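Autophagy protein 5 (Saccharomyces cerevisiae, PDB 2DYO) takes part in autophagic vesicle formation and cytoplasm-to-vacuole transport in yeast, and is required for nucleophagy and mitophagy. Local coordinates at residues 175-178 with 179-183; 41-44 with 45-48; 54-57 with 58-61; 139-142 with 143-146. All coordinates share one frame; numbering follows the deposited sequence.

Contact 1. Residues 175-178 with 179-183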
loop_
_atom_site.group_PDB
_atom_site.type_symbol
_atom_site.label_atom_id
_atom_site.label_comp_id
_atom_site.label_asym_id
_atom_site.label_seq_id
_atom_site.Cartn_x
_atom_site.Cartn_y
_atom_site.Cartn_z
ATOM N N LYS A 175 3.364 -19.330 2.714
ATOM C CA LYS A 175 4.339 -18.764 3.640
ATOM C C LYS A 175 4.669 -17.328 3.218
ATOM O O LYS A 175 4.920 -16.460 4.053
ATOM C CB LYS A 175 5.608 -19.624 3.621
ATOM C CG LYS A 175 6.699 -19.229 4.605
ATOM C CD LYS A 175 7.937 -20.094 4.366
ATOM C CE LYS A 175 9.040 -19.816 5.368
ATOM N NZ LYS A 175 10.246 -20.652 5.095
ATOM N N PHE A 176 4.672 -17.097 1.910
ATOM C CA PHE A 176 4.961 -15.778 1.358
ATOM C C PHE A 176 3.879 -14.810 1.856
ATOM O O PHE A 176 4.188 -13.794 2.476
ATOM C CB PHE A 176 4.979 -15.865 -0.175
ATOM C CG PHE A 176 5.534 -14.638 -0.862
ATOM C CD1 PHE A 176 6.408 -13.777 -0.203
ATOM C CD2 PHE A 176 5.187 -14.354 -2.180
ATOM C CE1 PHE A 176 6.925 -12.649 -0.850
ATOM C CE2 PHE A 176 5.695 -13.232 -2.836
ATOM C CZ PHE A 176 6.566 -12.378 -2.171
ATOM N N TRP A 177 2.613 -15.141 1.611
ATOM C CA TRP A 177 1.508 -14.296 2.065
ATOM C C TRP A 177 1.525 -14.188 3.583
ATOM O O TRP A 177 1.283 -13.122 4.148
ATOM C CB TRP A 177 0.160 -14.876 1.632
ATOM C CG TRP A 177 -1.014 -14.164 2.268
ATOM C CD1 TRP A 177 -1.892 -14.674 3.182
ATOM C CD2 TRP A 177 -1.403 -12.804 2.054
ATOM N NE1 TRP A 177 -2.807 -13.714 3.549
ATOM C CE2 TRP A 177 -2.530 -12.556 2.871
ATOM C CE3 TRP A 177 -0.911 -11.769 1.248
ATOM C CZ2 TRP A 177 -3.170 -11.313 2.904
ATOM C CZ3 TRP A 177 -1.550 -10.532 1.283
ATOM C CH2 TRP A 177 -2.666 -10.317 2.103
ATOM N N GLY A 178 1.808 -15.309 4.237
ATOM C CA GLY A 178 1.836 -15.338 5.684
ATOM C C GLY A 178 2.755 -14.310 6.308
ATOM O O GLY A 178 2.422 -13.721 7.337
ATOM N N SER A 179 3.911 -14.092 5.687
ATOM C CA SER A 179 4.881 -13.130 6.194
ATOM C C SER A 179 4.302 -11.720 6.242
ATOM O O SER A 179 4.725 -10.904 7.053
ATOM C CB SER A 179 6.134 -13.125 5.320
ATOM O OG SER A 179 5.840 -12.625 4.029
ATOM N N VAL A 180 3.344 -11.433 5.365
ATOM C CA VAL A 180 2.714 -10.112 5.337
ATOM C C VAL A 180 1.879 -9.875 6.597
ATOM O O VAL A 180 1.818 -8.756 7.111
ATOM C CB VAL A 180 1.786 -9.952 4.113
ATOM C CG1 VAL A 180 1.134 -8.568 4.139
ATOM C CG2 VAL A 180 2.582 -10.144 2.821
ATOM N N ILE A 181 1.237 -10.933 7.085
ATOM C CA ILE A 181 0.402 -10.835 8.277
ATOM C C ILE A 181 1.256 -10.844 9.539
ATOM O O ILE A 181 1.055 -10.028 10.441
ATOM C CB ILE A 181 -0.600 -12.011 8.367
ATOM C CG1 ILE A 181 -1.410 -12.123 7.072
ATOM C CG2 ILE A 181 -1.524 -11.805 9.557
ATOM C CD1 ILE A 181 -2.302 -10.933 6.786
ATOM N N THR A 182 2.209 -11.771 9.601
ATOM C CA THR A 182 3.085 -11.890 10.764
ATOM C C THR A 182 4.209 -10.858 10.784
ATOM O O THR A 182 4.815 -10.620 11.824
ATOM C CB THR A 182 3.732 -13.286 10.832
ATOM O OG1 THR A 182 4.447 -13.537 9.618
ATOM C CG2 THR A 182 2.678 -14.361 11.026
ATOM N N ARG A 183 4.481 -10.247 9.633
ATOM C CA ARG A 183 5.552 -9.258 9.511
ATOM C C ARG A 183 6.913 -9.943 9.610
ATOM O O ARG A 183 7.848 -9.405 10.199
ATOM C CB ARG A 183 5.441 -8.174 10.593
ATOM C CG ARG A 183 4.081 -7.494 10.669
ATOM C CD ARG A 183 3.577 -7.095 9.288
ATOM N NE ARG A 183 4.421 -6.089 8.648
ATOM C CZ ARG A 183 4.291 -5.716 7.377
ATOM N NH1 ARG A 183 3.356 -6.274 6.614
ATOM N NH2 ARG A 183 5.085 -4.777 6.874
#
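W177 reaches forward over the next turn of its helix and meets V180 and I181, three and four residues on. With CG anti to the backbone N (chi1 171°), the indole is carried over toward both, crossing each at a slant. V180 presents its CB to one face of the ring system, displaced toward the rim, and its CG2 lies 4.2 Å from CE3 of W177. I181 brings its CD1 to 4.0 Å from CZ2 of W177. The indole thus has V180 over one face and I181 meeting it obliquely, and A143 and E144 of helix 142-159 pack against it as well.

S179 turns back instead of outward. Its chi1 of 67° places OG between the backbone N and the carbonyl carbon, from where the hydroxyl donates to O of F176 at 2.6 Å, in the carbonyl plane. The same carbonyl receives a weak bond from N of S179, whose stronger bond goes to O of K175. One turn later the helical pattern is straightest: N of T182 donates to O of G178 at 3.0 Å with an N-H...O angle of 175°.

R183 also bonds through NH1 to O of E45 and makes a cation-pi contact with W12. The whole is a helix C-terminus in the alpha-helical bundle region of Atg5: the chain leaves helical geometry through positive phi at R183, whose side chain folds back so that NH1 donates to O of V180 at 3.0 Å, in the guanidinium plane and on a lone pair of that carbonyl.

Contact 2. Residues 41-44 with 45-48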
loop_
_atom_site.group_PDB
_atom_site.type_symbol
_atom_site.label_atom_id
_atom_site.label_comp_id
_atom_site.label_asym_id
_atom_site.label_seq_id
_atom_site.Cartn_x
_atom_site.Cartn_y
_atom_site.Cartn_z
ATOM N N ARG A 41 -2.200 0.783 14.535
ATOM C CA ARG A 41 -0.970 1.017 13.799
ATOM C C ARG A 41 -1.032 0.024 12.652
ATOM O O ARG A 41 -1.244 -1.174 12.864
ATOM C CB ARG A 41 0.249 0.752 14.683
ATOM C CG ARG A 41 0.494 1.858 15.701
ATOM C CD ARG A 41 0.977 3.131 15.008
ATOM N NE ARG A 41 2.384 3.046 14.622
ATOM C CZ ARG A 41 3.028 3.988 13.939
ATOM N NH1 ARG A 41 2.391 5.085 13.561
ATOM N NH2 ARG A 41 4.309 3.839 13.637
ATOM N N VAL A 42 -0.866 0.532 11.436
ATOM C CA VAL A 42 -0.941 -0.294 10.240
ATOM C C VAL A 42 0.300 -0.117 9.376
ATOM O O VAL A 42 0.706 1.013 9.092
ATOM C CB VAL A 42 -2.175 0.097 9.402
ATOM C CG1 VAL A 42 -2.206 -0.689 8.103
ATOM C CG2 VAL A 42 -3.445 -0.141 10.209
ATOM N N PRO A 43 0.921 -1.230 8.955
ATOM C CA PRO A 43 2.116 -1.134 8.115
ATOM C C PRO A 43 1.777 -0.455 6.788
ATOM O O PRO A 43 0.632 -0.505 6.325
ATOM C CB PRO A 43 2.512 -2.598 7.898
ATOM C CG PRO A 43 1.998 -3.287 9.142
ATOM C CD PRO A 43 0.647 -2.632 9.327
ATOM N N ARG A 44 2.762 0.199 6.186
ATOM C CA ARG A 44 2.543 0.814 4.887
ATOM C C ARG A 44 2.425 -0.349 3.898
ATOM O O ARG A 44 1.666 -0.292 2.934
ATOM C CB ARG A 44 3.731 1.699 4.502
ATOM C CG ARG A 44 3.564 3.175 4.864
ATOM C CD ARG A 44 4.846 3.942 4.559
ATOM N NE ARG A 44 4.659 5.389 4.556
ATOM C CZ ARG A 44 4.304 6.093 3.486
ATOM N NH1 ARG A 44 4.158 7.409 3.574
ATOM N NH2 ARG A 44 4.097 5.483 2.323
ATOM N N GLU A 45 3.173 -1.418 4.166
ATOM C CA GLU A 45 3.171 -2.581 3.287
ATOM C C GLU A 45 2.170 -3.667 3.679
ATOM O O GLU A 45 2.554 -4.752 4.131
ATOM C CB GLU A 45 4.572 -3.194 3.222
ATOM C CG GLU A 45 5.675 -2.238 2.776
ATOM C CD GLU A 45 5.657 -1.930 1.287
ATOM O OE1 GLU A 45 6.677 -1.401 0.804
ATOM O OE2 GLU A 45 4.641 -2.201 0.600
ATOM N N THR A 46 0.887 -3.369 3.503
ATOM C CA THR A 46 -0.165 -4.338 3.787
ATOM C C THR A 46 -1.454 -3.801 3.188
ATOM O O THR A 46 -1.434 -2.779 2.505
ATOM C CB THR A 46 -0.345 -4.572 5.314
ATOM O OG1 THR A 46 -1.185 -5.716 5.524
ATOM C CG2 THR A 46 -0.987 -3.352 5.984
ATOM N N TYR A 47 -2.568 -4.491 3.422
ATOM C CA TYR A 47 -3.860 -4.043 2.909
ATOM C C TYR A 47 -4.792 -3.745 4.083
ATOM O O TYR A 47 -4.738 -4.422 5.114
ATOM C CB TYR A 47 -4.535 -5.123 2.056
ATOM C CG TYR A 47 -3.842 -5.467 0.754
ATOM C CD1 TYR A 47 -3.544 -4.484 -0.192
ATOM C CD2 TYR A 47 -3.552 -6.792 0.439
ATOM C CE1 TYR A 47 -2.979 -4.825 -1.427
ATOM C CE2 TYR A 47 -2.992 -7.139 -0.780
ATOM C CZ TYR A 47 -2.711 -6.160 -1.709
ATOM O OH TYR A 47 -2.182 -6.532 -2.925
ATOM N N LEU A 48 -5.667 -2.759 3.911
ATOM C CA LEU A 48 -6.616 -2.403 4.963
ATOM C C LEU A 48 -7.533 -3.576 5.288
ATOM O O LEU A 48 -7.974 -3.747 6.416
ATOM C CB LEU A 48 -7.466 -1.197 4.527
ATOM C CG LEU A 48 -6.764 0.166 4.438
ATOM C CD1 LEU A 48 -7.715 1.179 3.802
ATOM C CD2 LEU A 48 -6.343 0.623 5.820
#
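Between V42 and T46 the chain leaves strand 37-43 and bends sharply: P43 is still extended, R44 drops to helical phi/psi, and T46 is again extended. A single backbone bond spans the bend, from N of T46 to O of R44 at 3.2 Å, and it is weak, with an N-H...O angle of 138°. Backbone bonds of R44 with G14 and G91, and of T46 with V90, tie the bend to its surroundings.

T46 supplies the central side-chain contact. Its OG1 lies anti to the backbone N (chi1 -168°), which leaves the methyl CG2 facing back across the bend. CG2 stands 3.6 Å from CG1 of V42, the two side chains crossing at about a right angle, and 3.8 Å from CD of P43. One methyl thus touches both the valine and the proline ring from inside the bend.

The side chains of R44 and E45 leave the bend for partners elsewhere. R44 forms salt bridges with D95 and with an acidic side chain of another protein's chain, while E45 accepts from N of F276 and NE2 of Q256. V90 of helix 90-98 packs on V42 and T46, strand 15-22 flanks V42 and R44, and helix 142-159 covers Y47.

Contact 3. Residues 54-57 with 58-61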
loop_
_atom_site.group_PDB
_atom_site.type_symbol
_atom_site.label_atom_id
_atom_site.label_comp_id
_atom_site.label_asym_id
_atom_site.label_seq_id
_atom_site.Cartn_x
_atom_site.Cartn_y
_atom_site.Cartn_z
ATOM N N LEU A 54 -10.307 -7.998 12.962
ATOM C CA LEU A 54 -10.190 -7.141 14.136
ATOM C C LEU A 54 -11.441 -6.274 14.281
ATOM O O LEU A 54 -11.948 -6.070 15.385
ATOM C CB LEU A 54 -8.952 -6.248 14.001
ATOM C CG LEU A 54 -8.652 -5.276 15.141
ATOM C CD1 LEU A 54 -8.182 -6.056 16.358
ATOM C CD2 LEU A 54 -7.576 -4.285 14.704
ATOM N N ILE A 55 -11.931 -5.765 13.157
ATOM C CA ILE A 55 -13.121 -4.926 13.154
ATOM C C ILE A 55 -14.364 -5.721 13.549
ATOM O O ILE A 55 -15.092 -5.347 14.475
ATOM C CB ILE A 55 -13.350 -4.300 11.761
ATOM C CG1 ILE A 55 -12.214 -3.323 11.441
ATOM C CG2 ILE A 55 -14.700 -3.589 11.717
ATOM C CD1 ILE A 55 -12.340 -2.651 10.088
ATOM N N TRP A 56 -14.610 -6.819 12.845
ATOM C CA TRP A 56 -15.767 -7.649 13.130
ATOM C C TRP A 56 -15.801 -8.103 14.587
ATOM O O TRP A 56 -16.832 -7.992 15.252
ATOM C CB TRP A 56 -15.782 -8.862 12.197
ATOM C CG TRP A 56 -16.125 -8.517 10.770
ATOM C CD1 TRP A 56 -15.449 -8.903 9.647
ATOM C CD2 TRP A 56 -17.235 -7.733 10.320
ATOM N NE1 TRP A 56 -16.071 -8.409 8.525
ATOM C CE2 TRP A 56 -17.170 -7.687 8.909
ATOM C CE3 TRP A 56 -18.282 -7.067 10.971
ATOM C CZ2 TRP A 56 -18.112 -6.999 8.138
ATOM C CZ3 TRP A 56 -19.220 -6.382 10.202
ATOM C CH2 TRP A 56 -19.126 -6.356 8.799
ATOM N N ASN A 57 -14.674 -8.599 15.088
ATOM C CA ASN A 57 -14.608 -9.068 16.468
ATOM C C ASN A 57 -15.006 -8.008 17.491
ATOM O O ASN A 57 -15.476 -8.339 18.576
ATOM C CB ASN A 57 -13.204 -9.567 16.808
ATOM C CG ASN A 57 -13.077 -9.990 18.265
ATOM O OD1 ASN A 57 -13.712 -10.953 18.701
ATOM N ND2 ASN A 57 -12.266 -9.265 19.025
ATOM N N LYS A 58 -14.824 -6.736 17.152
ATOM C CA LYS A 58 -15.157 -5.669 18.086
ATOM C C LYS A 58 -16.605 -5.205 18.027
ATOM O O LYS A 58 -17.161 -4.785 19.041
ATOM C CB LYS A 58 -14.235 -4.461 17.872
ATOM C CG LYS A 58 -14.507 -3.327 18.853
ATOM C CD LYS A 58 -13.539 -2.168 18.691
ATOM C CE LYS A 58 -13.749 -1.149 19.800
ATOM N NZ LYS A 58 -12.766 -0.035 19.762
ATOM N N ILE A 59 -17.220 -5.283 16.853
ATOM C CA ILE A 59 -18.599 -4.831 16.697
ATOM C C ILE A 59 -19.630 -5.955 16.583
ATOM O O ILE A 59 -20.830 -5.694 16.500
ATOM C CB ILE A 59 -18.740 -3.923 15.453
ATOM C CG1 ILE A 59 -18.441 -4.724 14.183
ATOM C CG2 ILE A 59 -17.785 -2.748 15.559
ATOM C CD1 ILE A 59 -18.650 -3.942 12.900
ATOM N N LYS A 60 -19.164 -7.198 16.584
ATOM C CA LYS A 60 -20.046 -8.352 16.451
ATOM C C LYS A 60 -21.291 -8.301 17.337
ATOM O O LYS A 60 -22.409 -8.441 16.850
ATOM C CB LYS A 60 -19.265 -9.637 16.738
ATOM C CG LYS A 60 -18.541 -9.629 18.069
ATOM C CD LYS A 60 -17.726 -10.896 18.276
ATOM C CE LYS A 60 -16.978 -10.842 19.601
ATOM N NZ LYS A 60 -16.209 -12.087 19.876
ATOM N N SER A 61 -21.091 -8.089 18.631
ATOM C CA SER A 61 -22.195 -8.047 19.583
ATOM C C SER A 61 -23.163 -6.873 19.438
ATOM O O SER A 61 -24.216 -6.865 20.074
ATOM C CB SER A 61 -21.642 -8.065 21.010
ATOM O OG SER A 61 -20.891 -9.243 21.246
#
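I55 and I59 lie side by side on helix 52-59, pointing the same way, with CG2 of I55 4.1 Å from CD1 of I59. The same CD1 reaches the indole of W56, 3.7 Å from CZ3, because a chi1 of 64° swings CG1 of I59 back between its backbone N and carbonyl carbon.

Along the backbone the carbonyls are shared. O of I55 accepts twice: from N of I59 at 3.2 Å, nearly in line with the carbonyl bond, and from N of K58 at 3.0 Å, which approaches from well above the carbonyl plane. O of W56 takes weak bonds from N of I59 and N of K60, the latter 2.8 Å long. Such mixing of three- and four-residue spacings accompanies the passage from helix into the 3-10 segment at K60 and S61.

The lysines are satisfied differently. NZ of K60 donates to OD1 of N57 at 3.0 Å, approaching 30° off the plane of that carbonyl; the lysine chain runs extended beside the asparagine. NZ of K58 turns away and donates to backbone O of V37, in strand 37-43, and of E34, just before it.

I55 and I59 pack the helix on I22 in the sheet of the ubiquitin-like UblA domain, while W56 meets F26 and L63 of loops. K58 is thus held by main-chain carbonyls, whereas at the exposed side N57 and K60 pair a lysine with a neutral amide oxygen, without a carboxylate.

Contact 4. Residues 139-142 with 143-146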
loop_
_atom_site.group_PDB
_atom_site.type_symbol
_atom_site.label_atom_id
_atom_site.label_comp_id
_atom_site.label_asym_id
_atom_site.label_seq_id
_atom_site.Cartn_x
_atom_site.Cartn_y
_atom_site.Cartn_z
ATOM N N SER A 139 -15.136 -13.900 1.947
ATOM C CA SER A 139 -14.147 -14.919 1.599
ATOM C C SER A 139 -12.819 -14.507 2.234
ATOM O O SER A 139 -12.205 -13.527 1.807
ATOM C CB SER A 139 -14.007 -14.994 0.072
ATOM O OG SER A 139 -13.050 -15.962 -0.318
ATOM N N LYS A 140 -12.377 -15.260 3.241
ATOM C CA LYS A 140 -11.138 -14.959 3.967
ATOM C C LYS A 140 -9.827 -15.117 3.185
ATOM O O LYS A 140 -8.741 -14.988 3.755
ATOM C CB LYS A 140 -11.066 -15.807 5.239
ATOM C CG LYS A 140 -10.519 -17.211 5.025
ATOM C CD LYS A 140 -10.837 -18.133 6.195
ATOM C CE LYS A 140 -10.289 -17.616 7.516
ATOM N NZ LYS A 140 -10.598 -18.569 8.621
ATOM N N THR A 141 -9.922 -15.405 1.893
ATOM C CA THR A 141 -8.727 -15.546 1.066
ATOM C C THR A 141 -8.717 -14.461 -0.010
ATOM O O THR A 141 -7.871 -14.471 -0.901
ATOM C CB THR A 141 -8.674 -16.910 0.352
ATOM O OG1 THR A 141 -9.841 -17.061 -0.464
ATOM C CG2 THR A 141 -8.601 -18.049 1.360
ATOM N N GLN A 142 -9.665 -13.531 0.076
ATOM C CA GLN A 142 -9.775 -12.445 -0.898
ATOM C C GLN A 142 -8.473 -11.674 -1.135
ATOM O O GLN A 142 -8.058 -11.479 -2.283
ATOM C CB GLN A 142 -10.867 -11.451 -0.475
ATOM C CG GLN A 142 -10.919 -10.209 -1.361
ATOM C CD GLN A 142 -11.962 -9.199 -0.918
ATOM O OE1 GLN A 142 -12.081 -8.885 0.268
ATOM N NE2 GLN A 142 -12.710 -8.671 -1.874
ATOM N N ALA A 143 -7.841 -11.220 -0.056
ATOM C CA ALA A 143 -6.598 -10.457 -0.174
ATOM C C ALA A 143 -5.462 -11.320 -0.720
ATOM O O ALA A 143 -4.772 -10.931 -1.665
ATOM C CB ALA A 143 -6.211 -9.877 1.180
ATOM N N GLU A 144 -5.267 -12.492 -0.126
ATOM C CA GLU A 144 -4.212 -13.391 -0.582
ATOM C C GLU A 144 -4.341 -13.718 -2.066
ATOM O O GLU A 144 -3.348 -13.686 -2.801
ATOM C CB GLU A 144 -4.220 -14.685 0.239
ATOM C CG GLU A 144 -3.297 -15.763 -0.309
ATOM C CD GLU A 144 -3.187 -16.966 0.612
ATOM O OE1 GLU A 144 -4.183 -17.281 1.304
ATOM O OE2 GLU A 144 -2.107 -17.602 0.629
ATOM N N LYS A 145 -5.553 -14.030 -2.515
ATOM C CA LYS A 145 -5.770 -14.356 -3.922
ATOM C C LYS A 145 -5.388 -13.190 -4.826
ATOM O O LYS A 145 -4.695 -13.371 -5.828
ATOM C CB LYS A 145 -7.234 -14.737 -4.181
ATOM C CG LYS A 145 -7.620 -16.131 -3.690
ATOM C CD LYS A 145 -6.894 -17.216 -4.473
ATOM C CE LYS A 145 -7.319 -18.609 -4.022
ATOM N NZ LYS A 145 -6.569 -19.663 -4.764
ATOM N N PHE A 146 -5.844 -11.994 -4.473
ATOM C CA PHE A 146 -5.546 -10.804 -5.259
ATOM C C PHE A 146 -4.048 -10.503 -5.249
ATOM O O PHE A 146 -3.450 -10.205 -6.282
ATOM C CB PHE A 146 -6.287 -9.590 -4.696
ATOM C CG PHE A 146 -6.054 -8.328 -5.476
ATOM C CD1 PHE A 146 -6.825 -8.033 -6.597
ATOM C CD2 PHE A 146 -5.017 -7.462 -5.132
ATOM C CE1 PHE A 146 -6.569 -6.901 -7.363
ATOM C CE2 PHE A 146 -4.756 -6.326 -5.895
ATOM C CZ PHE A 146 -5.528 -6.048 -7.007
HETATM O O HOH W 1 -6.481 -13.279 2.349
HETATM O O HOH W 2 -5.573 -16.135 3.213
#
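T141 and K145 lie side by side across the first turn of helix 142-159, which is entered from a type I beta turn running from S139 to Q142. T141 holds the N-cap position, but its side chain makes no capping bond.

Backbone bonds do the main work. Within the turn, N of Q142 donates to O of S139. The helix then begins with N of K145 to O of T141 at 2.9 Å, with an N-H...O angle of 166°, and N of F146 to O of Q142 at 3.2 Å.

Side-chain contacts are light. T141 and K145 point the same way, CG of K145 passing 4.0 Å from OG1 of T141 and closer still to the carbonyl oxygen of T141. Q142, with CG anti to the backbone N (chi1 173°), extends away from the helix; its amide bonds to the preceding loop, OE1 accepting from N of A137 and NE2 donating to O of P135. A143 packs on V49, and F146 touches Y47.

Two waters add polar links, tying the loop to the helix start. One water accepts from N of E144 at 2.9 Å and donates to O of K140, so an early helical N-H is served by solvent in place of a capping side chain. A second water donates weakly to the same O of K140 and, at 2.6 Å, to OE1 of E144.

In the fold
Burial separates the four contacts, though charge is found even in the buried one. Contact 2, near the middle of the chain, is wholly buried and turns on the packing of a methyl, with its charged groups paired elsewhere. Contacts 1 and 3 are partly buried helical turns that combine backbone bonds with aliphatic and indole contacts; contact 4 is a surface helix start where water joins the bonding. W177, Y47 and A143 meet where contacts 1, 2 and 4 come together, joining the helical bundle to the bend at 41-48 in the UblA domain. Contact 3 touches none of them, lying about 6 Å from contact 2 at their nearest atoms, although both belong to the UblA range.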